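Local coordinates for putative cell surface protein (PDB 4OFQ) that is a streptococcal cell-surface protein of the antigen I/II family whose beta-sandwich C-terminal region probably takes part in adhesion to host surfaces, at residues 187-192 against 222-227; 193-198 against 217-222; 236-241 against 291-296; 254-259 against 311-316. One frame throughout, in Å; residues are numbered along the deposited sequence.

Interaction 1 of 4, residues 187-192 against 222-227; sequences HLSELT and EGWVVP
Leu-191 lies over one face of the Trp-224 indole, crossing it with its CD2 methyl. In the conformer given, one of two modelled for this leucine, CD2 stands 3.4 Å from the centroid of the Trp-224 six-membered ring and 7° off its normal. This CH-pi contact should be taken for that conformer alone. The backbone N of Val-226 lies above the opposite face, offset toward the rim. Trp-224 CG is anti to the backbone N (chi1 176°), pointing out toward 189-192, and chi2 of 68° turns the indole so that one face meets Leu-191. Packing continues at the far end of the ring, where Ser-189 CB comes within 3.6 Å of Trp-224 CZ2. Beyond it, Ser-189 OG reaches Pro-227 CG at 3.9 Å. At the near end, Thr-192 O approaches Trp-224 CB at 3.5 Å.

These residues lie at the joint between two beta domains. Strand 177-188, part of a six-stranded mixed sheet, runs through 189-193 into strand 194-198, the first strand of the next sandwich, while 222-227 leaves that sandwich as a loop. Ser-189 and Pro-227 both also touch Ser-32 of the preceding domain.

A water lying in the indole plane joins the two segments: it accepts from Trp-224 NE1 at 3.0 Å and donates to Glu-190 O at 2.7 Å. On the loop side, the carbonyl of Trp-224 is hydrogen-bonded by the hydroxyl of Tyr-237, which ties the loop to strand 237-242.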
loop_
_atom_site.group_PDB
_atom_site.type_symbol
_atom_site.label_atom_id
_atom_site.label_comp_id
_atom_site.label_asym_id
_atom_site.label_seq_id
_atom_site.Cartn_x
_atom_site.Cartn_y
_atom_site.Cartn_z
ATOM N N HIS A 187 -0.368 -5.593 -5.797
ATOM C CA HIS A 187 0.868 -6.230 -5.378
ATOM C C HIS A 187 1.518 -5.368 -4.315
ATOM O O HIS A 187 1.599 -4.146 -4.456
ATOM C CB HIS A 187 1.799 -6.412 -6.584
ATOM C CG HIS A 187 3.048 -7.180 -6.278
ATOM N ND1 HIS A 187 4.308 -6.628 -6.385
ATOM C CD2 HIS A 187 3.232 -8.462 -5.874
ATOM C CE1 HIS A 187 5.214 -7.534 -6.056
ATOM N NE2 HIS A 187 4.588 -8.657 -5.751
ATOM N N LEU A 188 1.947 -5.991 -3.225
ATOM C CA LEU A 188 2.726 -5.277 -2.228
ATOM C C LEU A 188 4.199 -5.378 -2.588
ATOM O O LEU A 188 4.768 -6.462 -2.592
ATOM C CB LEU A 188 2.481 -5.827 -0.819
ATOM C CG LEU A 188 3.409 -5.235 0.243
ATOM C CD1 LEU A 188 3.306 -3.709 0.279
ATOM C CD2 LEU A 188 3.106 -5.818 1.615
ATOM N N SER A 189 4.810 -4.240 -2.907
ATOM C CA SER A 189 6.236 -4.203 -3.172
ATOM C C SER A 189 7.004 -4.609 -1.921
ATOM O O SER A 189 6.671 -4.176 -0.819
ATOM C CB SER A 189 6.654 -2.799 -3.603
ATOM O OG SER A 189 6.254 -2.551 -4.932
ATOM N N GLU A 190 7.998 -5.470 -2.084
ATOM C CA GLU A 190 8.869 -5.789 -0.967
ATOM C C GLU A 190 9.985 -4.765 -0.972
ATOM O O GLU A 190 10.748 -4.672 -1.934
ATOM C CB GLU A 190 9.437 -7.196 -1.074
ATOM C CG GLU A 190 10.308 -7.566 0.118
ATOM C CD GLU A 190 10.839 -8.981 0.037
ATOM O OE1 GLU A 190 10.298 -9.771 -0.766
ATOM O OE2 GLU A 190 11.798 -9.300 0.775
ATOM N N LEU A 191 10.064 -4.000 0.113
ATOM C CA LEU A 191 11.041 -2.932 0.257
ATOM C C LEU A 191 12.319 -3.476 0.874
ATOM O O LEU A 191 12.279 -4.062 1.951
ATOM C CB LEU A 191 10.481 -1.839 1.174
ATOM C CG LEU A 191 9.082 -1.345 0.828
ATOM C CD1 LEU A 191 8.623 -0.290 1.831
ATOM C CD2 LEU A 191 9.070 -0.792 -0.590
ATOM N N THR A 192 13.448 -3.279 0.194
ATOM C CA THR A 192 14.752 -3.623 0.769
ATOM C C THR A 192 15.764 -2.549 0.359
ATOM O O THR A 192 15.656 -1.956 -0.717
ATOM C CB THR A 192 15.268 -5.036 0.331
ATOM O OG1 THR A 192 15.630 -5.017 -1.049
ATOM C CG2 THR A 192 14.227 -6.123 0.555
ATOM N N GLU A 222 22.452 2.230 -0.763
ATOM C CA GLU A 222 21.744 1.895 -2.003
ATOM C C GLU A 222 20.239 2.054 -1.811
ATOM O O GLU A 222 19.630 1.318 -1.036
ATOM C CB GLU A 222 22.060 0.456 -2.436
ATOM C CG GLU A 222 21.469 0.108 -3.795
ATOM C CD GLU A 222 21.786 -1.308 -4.248
ATOM O OE1 GLU A 222 21.301 -2.263 -3.604
ATOM O OE2 GLU A 222 22.511 -1.458 -5.260
ATOM N N GLY A 223 19.643 3.021 -2.498
ATOM C CA GLY A 223 18.207 3.252 -2.361
ATOM C C GLY A 223 17.370 2.221 -3.104
ATOM O O GLY A 223 17.812 1.610 -4.077
ATOM N N TRP A 224 16.141 2.028 -2.639
ATOM C CA TRP A 224 15.232 1.083 -3.265
ATOM C C TRP A 224 14.735 1.718 -4.550
ATOM O O TRP A 224 14.503 2.925 -4.604
ATOM C CB TRP A 224 14.057 0.782 -2.306
ATOM C CG TRP A 224 12.992 -0.105 -2.858
ATOM C CD1 TRP A 224 13.102 -1.432 -3.166
ATOM C CD2 TRP A 224 11.635 0.262 -3.154
ATOM N NE1 TRP A 224 11.906 -1.908 -3.658
ATOM C CE2 TRP A 224 10.987 -0.891 -3.648
ATOM C CE3 TRP A 224 10.908 1.450 -3.041
ATOM C CZ2 TRP A 224 9.643 -0.892 -4.027
ATOM C CZ3 TRP A 224 9.566 1.451 -3.421
ATOM C CH2 TRP A 224 8.953 0.286 -3.918
ATOM N N VAL A 225 14.594 0.915 -5.598
ATOM C CA VAL A 225 14.065 1.427 -6.859
ATOM C C VAL A 225 12.528 1.371 -6.830
ATOM O O VAL A 225 11.937 0.308 -6.629
ATOM C CB VAL A 225 14.595 0.638 -8.052
ATOM C CG1 VAL A 225 13.899 1.099 -9.321
ATOM C CG2 VAL A 225 16.139 0.808 -8.173
ATOM N N VAL A 226 11.893 2.527 -7.013
ATOM C CA VAL A 226 10.439 2.607 -7.076
ATOM C C VAL A 226 10.010 2.164 -8.463
ATOM O O VAL A 226 10.433 2.751 -9.457
ATOM C CB VAL A 226 9.962 4.045 -6.808
ATOM C CG1 VAL A 226 8.447 4.144 -6.857
ATOM C CG2 VAL A 226 10.461 4.511 -5.452
ATOM N N PRO A 227 9.179 1.118 -8.537
ATOM C CA PRO A 227 8.846 0.485 -9.816
ATOM C C PRO A 227 7.749 1.211 -10.557
ATOM O O PRO A 227 6.988 1.970 -9.938
ATOM C CB PRO A 227 8.329 -0.890 -9.390
ATOM C CG PRO A 227 7.645 -0.601 -8.070
ATOM C CD PRO A 227 8.549 0.421 -7.395
HETATM O O HOH W 1 10.983 -4.592 -4.592
#

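Interaction 2 of 4, residues 193-198 against 217-222; sequences VHKDVF and VTYRLE
Lys-195 NZ, over one face of the Tyr-219 ring and 4.2 Å from its centroid, is held by two groups: a covalent link to CG of Asn-326 and a hydrogen bond to OD2 of Asp-241. The lysine gets there as an extended rod, with CG anti to the backbone N (chi1 178°). Its CE passes 3.5 Å from Tyr-219 CD1 and 3.8 Å from Leu-221 CD2. Val-217 CG2 lies above the opposite face of the Tyr-219 ring, offset toward the rim, and Val-197 CG2 touches Tyr-219 CE1 at 3.5 Å. The tyrosine hydroxyl goes on to Asp-248.

The backbones form an antiparallel ladder. Asp-196 with Arg-220 and Phe-198 with Thr-218 exchange bonds as hydrogen-bonded pairs, and Glu-222 N donates to His-194 O at 2.9 Å. Lys-195, Val-197, Tyr-219 and Leu-221 make the inner face, packed toward strands 323-332 and 342-345.

The other face is polar and more open. Glu-222 OE2 forms a salt bridge with Arg-220 NH2 at 3.0 Å; Arg-220 NH1 is also salt-bridged to Asp-311. Glu-222 OE1 meets His-194 ND1 only weakly, but a water bonded to His-194 ND1 donates to Glu-222 OE1 and Glu-222 O. Phe-198 CE2 lies 3.7 Å from Arg-220 CB, which sits at the ring edge.

Joined to asparagine, NZ is an amide nitrogen rather than an ammonium, so any cation-pi attraction to Tyr-219 would belong to the unlinked lysine. The Lys-Asn isopeptide bond, with an acidic residue alongside as in other Gram-positive surface proteins, locks the first strand of this sandwich to strand 323-332.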
loop_
_atom_site.group_PDB
_atom_site.type_symbol
_atom_site.label_atom_id
_atom_site.label_comp_id
_atom_site.label_asym_id
_atom_site.label_seq_id
_atom_site.Cartn_x
_atom_site.Cartn_y
_atom_site.Cartn_z
ATOM N N VAL A 193 16.727 -2.275 1.230
ATOM C CA VAL A 193 17.851 -1.416 0.860
ATOM C C VAL A 193 19.136 -2.058 1.363
ATOM O O VAL A 193 19.102 -2.914 2.243
ATOM C CB VAL A 193 17.724 0.027 1.428
ATOM C CG1 VAL A 193 16.571 0.777 0.725
ATOM C CG2 VAL A 193 17.520 -0.006 2.931
ATOM N N HIS A 194 20.266 -1.649 0.801
ATOM C CA HIS A 194 21.537 -2.260 1.159
ATOM C C HIS A 194 22.600 -1.211 1.439
ATOM O O HIS A 194 22.613 -0.133 0.833
ATOM C CB HIS A 194 22.002 -3.217 0.058
ATOM C CG HIS A 194 21.038 -4.328 -0.218
ATOM N ND1 HIS A 194 20.007 -4.210 -1.123
ATOM C CD2 HIS A 194 20.937 -5.572 0.308
ATOM C CE1 HIS A 194 19.315 -5.336 -1.150
ATOM N NE2 HIS A 194 19.861 -6.179 -0.291
ATOM N N LYS A 195 23.487 -1.530 2.370
ATOM C CA LYS A 195 24.602 -0.655 2.668
ATOM C C LYS A 195 25.877 -1.406 2.394
ATOM O O LYS A 195 25.978 -2.579 2.728
ATOM C CB LYS A 195 24.590 -0.199 4.124
ATOM C CG LYS A 195 25.785 0.688 4.451
ATOM C CD LYS A 195 25.578 1.477 5.750
ATOM C CE LYS A 195 26.728 2.446 5.972
ATOM N NZ LYS A 195 26.452 3.355 7.109
ATOM N N ASP A 196 26.849 -0.755 1.759
ATOM C CA ASP A 196 28.159 -1.378 1.650
ATOM C C ASP A 196 29.220 -0.385 2.059
ATOM O O ASP A 196 28.954 0.825 2.185
ATOM C CB ASP A 196 28.415 -1.936 0.248
ATOM C CG ASP A 196 29.213 -3.242 0.282
ATOM O OD1 ASP A 196 29.995 -3.478 1.257
ATOM O OD2 ASP A 196 29.046 -4.038 -0.667
ATOM N N VAL A 197 30.411 -0.904 2.331
ATOM C CA VAL A 197 31.539 -0.060 2.695
ATOM C C VAL A 197 32.718 -0.405 1.779
ATOM O O VAL A 197 33.047 -1.579 1.579
ATOM C CB VAL A 197 31.907 -0.174 4.199
ATOM C CG1 VAL A 197 32.239 -1.616 4.588
ATOM C CG2 VAL A 197 33.068 0.750 4.525
ATOM N N PHE A 198 33.319 0.634 1.207
ATOM C CA PHE A 198 34.387 0.489 0.228
ATOM C C PHE A 198 35.610 1.299 0.588
ATOM O O PHE A 198 35.526 2.268 1.343
ATOM C CB PHE A 198 33.912 1.008 -1.128
ATOM C CG PHE A 198 32.730 0.290 -1.679
ATOM C CD1 PHE A 198 32.868 -0.965 -2.242
ATOM C CD2 PHE A 198 31.477 0.878 -1.671
ATOM C CE1 PHE A 198 31.775 -1.632 -2.766
ATOM C CE2 PHE A 198 30.390 0.216 -2.203
ATOM C CZ PHE A 198 30.541 -1.044 -2.750
ATOM N N VAL A 217 37.166 6.046 3.985
ATOM C CA VAL A 217 36.331 4.996 3.431
ATOM C C VAL A 217 35.039 5.603 2.919
ATOM O O VAL A 217 34.646 6.703 3.305
ATOM C CB VAL A 217 36.017 3.829 4.407
ATOM C CG1 VAL A 217 37.295 3.289 5.067
ATOM C CG2 VAL A 217 34.974 4.237 5.441
ATOM N N THR A 218 34.394 4.872 2.032
ATOM C CA THR A 218 33.168 5.356 1.436
ATOM C C THR A 218 32.038 4.405 1.732
ATOM O O THR A 218 32.144 3.210 1.462
ATOM C CB THR A 218 33.321 5.452 -0.090
ATOM O OG1 THR A 218 34.333 6.416 -0.399
ATOM C CG2 THR A 218 32.019 5.864 -0.720
ATOM N N TYR A 219 30.936 4.930 2.260
ATOM C CA TYR A 219 29.754 4.095 2.444
ATOM C C TYR A 219 28.830 4.309 1.253
ATOM O O TYR A 219 28.596 5.446 0.836
ATOM C CB TYR A 219 29.013 4.437 3.741
ATOM C CG TYR A 219 29.787 4.112 4.997
ATOM C CD1 TYR A 219 30.106 2.804 5.317
ATOM C CD2 TYR A 219 30.206 5.125 5.867
ATOM C CE1 TYR A 219 30.817 2.501 6.477
ATOM C CE2 TYR A 219 30.920 4.833 7.011
ATOM C CZ TYR A 219 31.226 3.523 7.307
ATOM O OH TYR A 219 31.948 3.229 8.442
ATOM N N ARG A 220 28.318 3.216 0.701
ATOM C CA ARG A 220 27.279 3.332 -0.312
ATOM C C ARG A 220 25.928 2.994 0.312
ATOM O O ARG A 220 25.725 1.875 0.826
ATOM C CB ARG A 220 27.525 2.398 -1.486
ATOM C CG ARG A 220 26.436 2.534 -2.540
ATOM C CD ARG A 220 26.730 1.700 -3.762
ATOM N NE ARG A 220 26.385 0.297 -3.571
ATOM C CZ ARG A 220 25.587 -0.387 -4.386
ATOM N NH1 ARG A 220 25.043 0.206 -5.442
ATOM N NH2 ARG A 220 25.329 -1.666 -4.142
ATOM N N LEU A 221 25.015 3.958 0.280
ATOM C CA LEU A 221 23.657 3.716 0.738
ATOM C C LEU A 221 22.800 3.484 -0.496
ATOM O O LEU A 221 22.477 4.424 -1.211
ATOM C CB LEU A 221 23.139 4.912 1.546
ATOM C CG LEU A 221 24.112 5.524 2.565
ATOM C CD1 LEU A 221 23.438 6.664 3.373
ATOM C CD2 LEU A 221 24.660 4.436 3.505
ATOM N N GLU A 222 22.452 2.230 -0.763
ATOM C CA GLU A 222 21.744 1.895 -2.003
ATOM C C GLU A 222 20.239 2.054 -1.811
ATOM O O GLU A 222 19.630 1.318 -1.036
ATOM C CB GLU A 222 22.060 0.456 -2.436
ATOM C CG GLU A 222 21.469 0.108 -3.795
ATOM C CD GLU A 222 21.786 -1.308 -4.248
ATOM O OE1 GLU A 222 21.301 -2.263 -3.604
ATOM O OE2 GLU A 222 22.511 -1.458 -5.260
HETATM O O HOH W 2 19.255 -1.627 -2.249
#

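Interaction 3 of 4, residues 236-241 against 291-296; sequences EYKFVD and ELAFKQ
The Phe-239 ring turns its edge to the opposite strand: Leu-292 O lies in its plane, 3.6 Å from Phe-239 CD1, and Phe-294 CE1 also comes to the rim. The Phe-294 ring likewise has Tyr-237 O in its plane at the edge, 3.5 Å from Phe-294 CD1. Tyr-237 and Phe-294 lie side by side, pointing the same way, yet their ring planes stand 82° apart and they meet obliquely through their CD1 atoms at 3.8 Å. Phe-308 makes edge-to-face contacts with both rings. Leu-292 CD2 packs at 3.8 Å against Phe-239 CD1.

Strands 237-242 and 289-294 are antiparallel neighbours in one sheet of the beta sandwich, with strand 323-332 on the other side of 237-242. Phe-239 and Leu-292 form the hydrogen-bonded pair between them; Phe-239 N donates to Leu-292 O at 2.7 Å, and Leu-292 N returns the bond to Phe-239 O. Phe-294 N adds a nearly straight bond to Tyr-237 O. Where the ladder ends, a water accepts from Tyr-237 N and donates to Phe-294 O.

On the other face, the aliphatic Lys-238 CG rests 3.7 Å from Ala-293 CB. Lys-238 CD lies 3.7 Å from Glu-291 CG and equally near its carboxylate carbon. The chain bends at chi3 (72°), placing CE; Lys-238 NZ ends 4.2 Å from Glu-291 OE1, beyond salt-bridge range, and makes a long salt bridge to Glu-236.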
loop_
_atom_site.group_PDB
_atom_site.type_symbol
_atom_site.label_atom_id
_atom_site.label_comp_id
_atom_site.label_asym_id
_atom_site.label_seq_id
_atom_site.Cartn_x
_atom_site.Cartn_y
_atom_site.Cartn_z
ATOM N N GLU A 236 8.108 11.330 -0.342
ATOM C CA GLU A 236 9.314 11.261 0.497
ATOM C C GLU A 236 10.272 10.191 -0.010
ATOM O O GLU A 236 9.842 9.094 -0.371
ATOM C CB GLU A 236 8.944 10.942 1.943
ATOM C CG GLU A 236 10.158 10.720 2.868
ATOM C CD GLU A 236 9.763 10.387 4.292
ATOM O OE1 GLU A 236 8.931 9.475 4.488
ATOM O OE2 GLU A 236 10.284 11.046 5.222
ATOM N N TYR A 237 11.564 10.521 -0.021
ATOM C CA TYR A 237 12.639 9.585 -0.376
ATOM C C TYR A 237 13.866 10.179 0.312
ATOM O O TYR A 237 14.508 11.113 -0.193
ATOM C CB TYR A 237 12.836 9.500 -1.894
ATOM C CG TYR A 237 13.658 8.306 -2.397
ATOM C CD1 TYR A 237 15.062 8.332 -2.395
ATOM C CD2 TYR A 237 13.031 7.183 -2.910
ATOM C CE1 TYR A 237 15.817 7.239 -2.872
ATOM C CE2 TYR A 237 13.767 6.090 -3.383
ATOM C CZ TYR A 237 15.154 6.121 -3.364
ATOM O OH TYR A 237 15.851 5.030 -3.862
ATOM N N LYS A 238 14.157 9.658 1.495
ATOM C CA LYS A 238 15.133 10.265 2.394
ATOM C C LYS A 238 16.052 9.210 2.992
ATOM O O LYS A 238 15.580 8.182 3.491
ATOM C CB LYS A 238 14.391 11.004 3.515
ATOM C CG LYS A 238 15.307 11.671 4.541
ATOM C CD LYS A 238 14.519 12.576 5.477
ATOM C CE LYS A 238 13.677 11.793 6.457
ATOM N NZ LYS A 238 13.080 12.724 7.476
ATOM N N PHE A 239 17.358 9.473 2.941
ATOM C CA PHE A 239 18.349 8.592 3.541
ATOM C C PHE A 239 18.657 9.131 4.928
ATOM O O PHE A 239 18.922 10.325 5.085
ATOM C CB PHE A 239 19.653 8.613 2.738
ATOM C CG PHE A 239 19.525 8.161 1.307
ATOM C CD1 PHE A 239 18.997 9.004 0.341
ATOM C CD2 PHE A 239 20.006 6.918 0.912
ATOM C CE1 PHE A 239 18.908 8.609 -0.985
ATOM C CE2 PHE A 239 19.929 6.519 -0.411
ATOM C CZ PHE A 239 19.372 7.374 -1.367
ATOM N N VAL A 240 18.649 8.254 5.932
ATOM C CA VAL A 240 19.049 8.638 7.281
ATOM C C VAL A 240 20.161 7.704 7.792
ATOM O O VAL A 240 20.041 6.475 7.737
ATOM C CB VAL A 240 17.855 8.618 8.250
ATOM C CG1 VAL A 240 18.299 9.060 9.628
ATOM C CG2 VAL A 240 16.747 9.530 7.741
ATOM N N ASP A 241 21.242 8.277 8.299
ATOM C CA ASP A 241 22.381 7.451 8.702
ATOM C C ASP A 241 23.002 8.022 9.971
ATOM O O ASP A 241 23.488 9.150 9.972
ATOM C CB ASP A 241 23.404 7.388 7.553
ATOM C CG ASP A 241 24.454 6.325 7.759
ATOM O OD1 ASP A 241 24.852 6.094 8.919
ATOM O OD2 ASP A 241 24.869 5.698 6.767
ATOM N N GLU A 291 21.593 13.068 7.129
ATOM C CA GLU A 291 20.336 12.936 6.422
ATOM C C GLU A 291 20.479 13.510 5.008
ATOM O O GLU A 291 21.060 14.572 4.830
ATOM C CB GLU A 291 19.285 13.723 7.201
ATOM C CG GLU A 291 17.883 13.587 6.716
ATOM C CD GLU A 291 16.945 14.445 7.535
ATOM O OE1 GLU A 291 16.776 14.146 8.740
ATOM O OE2 GLU A 291 16.410 15.429 6.977
ATOM N N LEU A 292 19.976 12.800 4.004
ATOM C CA LEU A 292 19.835 13.390 2.674
ATOM C C LEU A 292 18.408 13.151 2.199
ATOM O O LEU A 292 17.970 12.007 2.071
ATOM C CB LEU A 292 20.857 12.811 1.684
ATOM C CG LEU A 292 20.851 13.395 0.264
ATOM C CD1 LEU A 292 22.247 13.391 -0.340
ATOM C CD2 LEU A 292 19.902 12.608 -0.631
ATOM N N ALA A 293 17.687 14.234 1.940
ATOM C CA ALA A 293 16.280 14.152 1.557
ATOM C C ALA A 293 16.038 14.752 0.185
ATOM O O ALA A 293 16.481 15.870 -0.109
ATOM C CB ALA A 293 15.398 14.866 2.587
ATOM N N PHE A 294 15.310 14.024 -0.652
ATOM C CA PHE A 294 14.866 14.608 -1.906
ATOM C C PHE A 294 13.803 15.672 -1.659
ATOM O O PHE A 294 12.967 15.533 -0.763
ATOM C CB PHE A 294 14.370 13.520 -2.850
ATOM C CG PHE A 294 15.470 12.917 -3.661
ATOM C CD1 PHE A 294 16.196 11.845 -3.177
ATOM C CD2 PHE A 294 15.802 13.453 -4.902
ATOM C CE1 PHE A 294 17.244 11.307 -3.924
ATOM C CE2 PHE A 294 16.839 12.921 -5.650
ATOM C CZ PHE A 294 17.558 11.846 -5.158
ATOM N N LYS A 295 13.838 16.743 -2.448
ATOM C CA LYS A 295 12.849 17.806 -2.293
ATOM C C LYS A 295 11.478 17.355 -2.801
ATOM O O LYS A 295 11.375 16.739 -3.863
ATOM C CB LYS A 295 13.292 19.058 -3.038
ATOM C CG LYS A 295 14.549 19.694 -2.467
ATOM C CD LYS A 295 15.197 20.627 -3.485
ATOM C CE LYS A 295 16.384 21.348 -2.859
ATOM N NZ LYS A 295 17.067 22.215 -3.853
ATOM N N GLN A 296 10.421 17.690 -2.062
ATOM C CA GLN A 296 9.074 17.281 -2.460
ATOM C C GLN A 296 8.645 17.818 -3.824
ATOM O O GLN A 296 7.991 17.112 -4.592
ATOM C CB GLN A 296 8.031 17.681 -1.414
ATOM C CG GLN A 296 8.153 16.962 -0.100
ATOM C CD GLN A 296 6.909 17.114 0.752
ATOM O OE1 GLN A 296 6.641 18.188 1.302
ATOM N NE2 GLN A 296 6.135 16.035 0.866
HETATM O O HOH W 3 12.213 13.225 0.775
#

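Interaction 4 of 4, residues 254-259 against 311-316; sequences KVLATV and DAFVVV
Val-255 and Ala-312 face each other as a non-hydrogen-bonded pair, flanked on both sides by paired backbone bonds; this is the close part of the contact. Lys-254 and Phe-313 exchange bonds, the straighter one running from Phe-313 N to Lys-254 O at 2.8 Å. Leu-256 and Asp-311 do the same, Leu-256 N donating to Asp-311 O at 3.0 Å. Val-255 CG2, anti to the backbone N, touches Asp-311 O at 3.6 Å. Both side chains of the Val-255 pair are buried, and Val-255 continues onto Leu-292 and Phe-294 of the facing sheet. Equally close, beyond the end of the strand, Thr-258 CG2 rests 3.4 Å from Asp-311 CG, the two side chains nearly perpendicular. The buried Asp-311 carboxylate is satisfied by Gly-223 N on OD1 and by a salt bridge from Arg-220 NH1 to OD2, which would favour its ionised state.

Looser contact involves Leu-256, Phe-313 and Lys-254. Leu-256 meets the Phe-313 ring at about a right angle, Leu-256 CD1 standing 4.0 Å from Phe-313 CE1. Lys-254 NZ, at the partly exposed end, is salt-bridged to Glu-201 and lies 6.0 Å from the Phe-313 ring centroid, at most a weak attraction. Solvent also enters beside Thr-258, where a water accepts from Thr-258 OG1 at 2.7 Å and donates to Asp-311 OD1 at 2.8 Å.

Strand 248-257 is the outer strand of a four-stranded antiparallel sheet and strand 310-318 its inner neighbour, an edge-to-interior pairing of one layer of an immunoglobulin-like beta sandwich.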
loop_
_atom_site.group_PDB
_atom_site.type_symbol
_atom_site.label_atom_id
_atom_site.label_comp_id
_atom_site.label_asym_id
_atom_site.label_seq_id
_atom_site.Cartn_x
_atom_site.Cartn_y
_atom_site.Cartn_z
ATOM N N LYS A 254 27.608 12.383 -2.039
ATOM C CA LYS A 254 27.206 12.520 -3.433
ATOM C C LYS A 254 25.953 11.670 -3.594
ATOM O O LYS A 254 25.774 10.688 -2.874
ATOM C CB LYS A 254 28.319 12.009 -4.361
ATOM C CG LYS A 254 27.959 12.040 -5.839
ATOM C CD LYS A 254 29.176 11.822 -6.746
ATOM C CE LYS A 254 29.830 10.472 -6.502
ATOM N NZ LYS A 254 30.915 10.188 -7.499
ATOM N N VAL A 255 25.077 12.042 -4.516
ATOM C CA VAL A 255 23.880 11.234 -4.757
ATOM C C VAL A 255 23.638 11.106 -6.268
ATOM O O VAL A 255 23.664 12.112 -6.995
ATOM C CB VAL A 255 22.648 11.830 -4.024
ATOM C CG1 VAL A 255 22.459 13.299 -4.400
ATOM C CG2 VAL A 255 21.387 11.015 -4.348
ATOM N N LEU A 256 23.458 9.873 -6.745
ATOM C CA LEU A 256 23.361 9.607 -8.182
ATOM C C LEU A 256 22.087 8.856 -8.541
ATOM O O LEU A 256 21.643 7.979 -7.803
ATOM C CB LEU A 256 24.545 8.762 -8.651
ATOM C CG LEU A 256 25.937 9.312 -8.354
ATOM C CD1 LEU A 256 27.011 8.321 -8.790
ATOM C CD2 LEU A 256 26.108 10.637 -9.058
ATOM N N ALA A 257 21.522 9.169 -9.696
ATOM C CA ALA A 257 20.369 8.412 -10.177
ATOM C C ALA A 257 20.814 6.993 -10.507
ATOM O O ALA A 257 21.877 6.797 -11.098
ATOM C CB ALA A 257 19.757 9.088 -11.400
ATOM N N THR A 258 20.024 5.998 -10.097
ATOM C CA THR A 258 20.333 4.609 -10.437
ATOM C C THR A 258 19.440 4.028 -11.535
ATOM O O THR A 258 19.607 2.872 -11.930
ATOM C CB THR A 258 20.279 3.700 -9.199
ATOM O OG1 THR A 258 19.070 3.950 -8.480
ATOM C CG2 THR A 258 21.467 3.978 -8.290
ATOM N N VAL A 259 18.489 4.830 -12.014
ATOM C CA VAL A 259 17.661 4.488 -13.168
ATOM C C VAL A 259 17.429 5.767 -13.963
ATOM O O VAL A 259 17.646 6.856 -13.440
ATOM C CB VAL A 259 16.263 3.967 -12.756
ATOM C CG1 VAL A 259 16.359 2.635 -12.007
ATOM C CG2 VAL A 259 15.519 5.015 -11.923
ATOM N N ASP A 311 21.382 6.278 -5.322
ATOM C CA ASP A 311 22.344 5.824 -4.319
ATOM C C ASP A 311 23.055 7.035 -3.745
ATOM O O ASP A 311 23.385 7.982 -4.477
ATOM C CB ASP A 311 23.411 4.914 -4.929
ATOM C CG ASP A 311 22.888 3.540 -5.273
ATOM O OD1 ASP A 311 21.720 3.232 -4.934
ATOM O OD2 ASP A 311 23.649 2.775 -5.900
ATOM N N ALA A 312 23.299 7.001 -2.438
ATOM C CA ALA A 312 24.112 8.020 -1.794
ATOM C C ALA A 312 25.483 7.442 -1.464
ATOM O O ALA A 312 25.597 6.285 -1.059
ATOM C CB ALA A 312 23.431 8.530 -0.536
ATOM N N PHE A 313 26.525 8.240 -1.661
ATOM C CA PHE A 313 27.871 7.826 -1.281
ATOM C C PHE A 313 28.386 8.794 -0.252
ATOM O O PHE A 313 28.501 9.993 -0.519
ATOM C CB PHE A 313 28.809 7.821 -2.486
ATOM C CG PHE A 313 28.431 6.820 -3.528
ATOM C CD1 PHE A 313 27.454 7.111 -4.460
ATOM C CD2 PHE A 313 29.021 5.564 -3.548
ATOM C CE1 PHE A 313 27.087 6.178 -5.420
ATOM C CE2 PHE A 313 28.665 4.633 -4.508
ATOM C CZ PHE A 313 27.693 4.943 -5.444
ATOM N N VAL A 314 28.730 8.263 0.914
ATOM C CA VAL A 314 29.139 9.084 2.038
ATOM C C VAL A 314 30.599 8.803 2.360
ATOM O O VAL A 314 30.962 7.663 2.663
ATOM C CB VAL A 314 28.253 8.796 3.273
ATOM C CG1 VAL A 314 28.754 9.564 4.482
ATOM C CG2 VAL A 314 26.806 9.166 2.966
ATOM N N VAL A 315 31.423 9.845 2.280
ATOM C CA VAL A 315 32.865 9.714 2.458
ATOM C C VAL A 315 33.239 10.155 3.868
ATOM O O VAL A 315 32.858 11.240 4.291
ATOM C CB VAL A 315 33.626 10.567 1.433
ATOM C CG1 VAL A 315 35.103 10.504 1.694
ATOM C CG2 VAL A 315 33.319 10.092 0.008
ATOM N N VAL A 316 33.953 9.293 4.602
ATOM C CA VAL A 316 34.386 9.604 5.961
ATOM C C VAL A 316 35.885 9.353 6.122
ATOM O O VAL A 316 36.491 8.624 5.336
ATOM C CB VAL A 316 33.610 8.775 7.036
ATOM C CG1 VAL A 316 32.099 8.907 6.833
ATOM C CG2 VAL A 316 34.026 7.302 6.991
HETATM O O HOH W 4 19.382 2.419 -6.230
#

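Interaction 1 is the surface contact of the four, a linker meeting a loop through one indole, one water and few atoms, with no regular strand pairing. Interactions 2, 3 and 4 are partly buried ladders within the C-terminal sandwich. Interactions 2 and 4 share the four-stranded sheet, where strands 216-222 and 310-318 are direct neighbours, whereas interaction 3 belongs to the facing sheet and packs its Leu-292 and Phe-294 on Val-255. Interactions 2 and 3 meet at the isopeptide site, where a covalent link and its acid partner are buried between the sheets. Apart from that polar site, aromatic and aliphatic groups fill the interior, while salt bridges and water line the outer face of interactions 2 and 4.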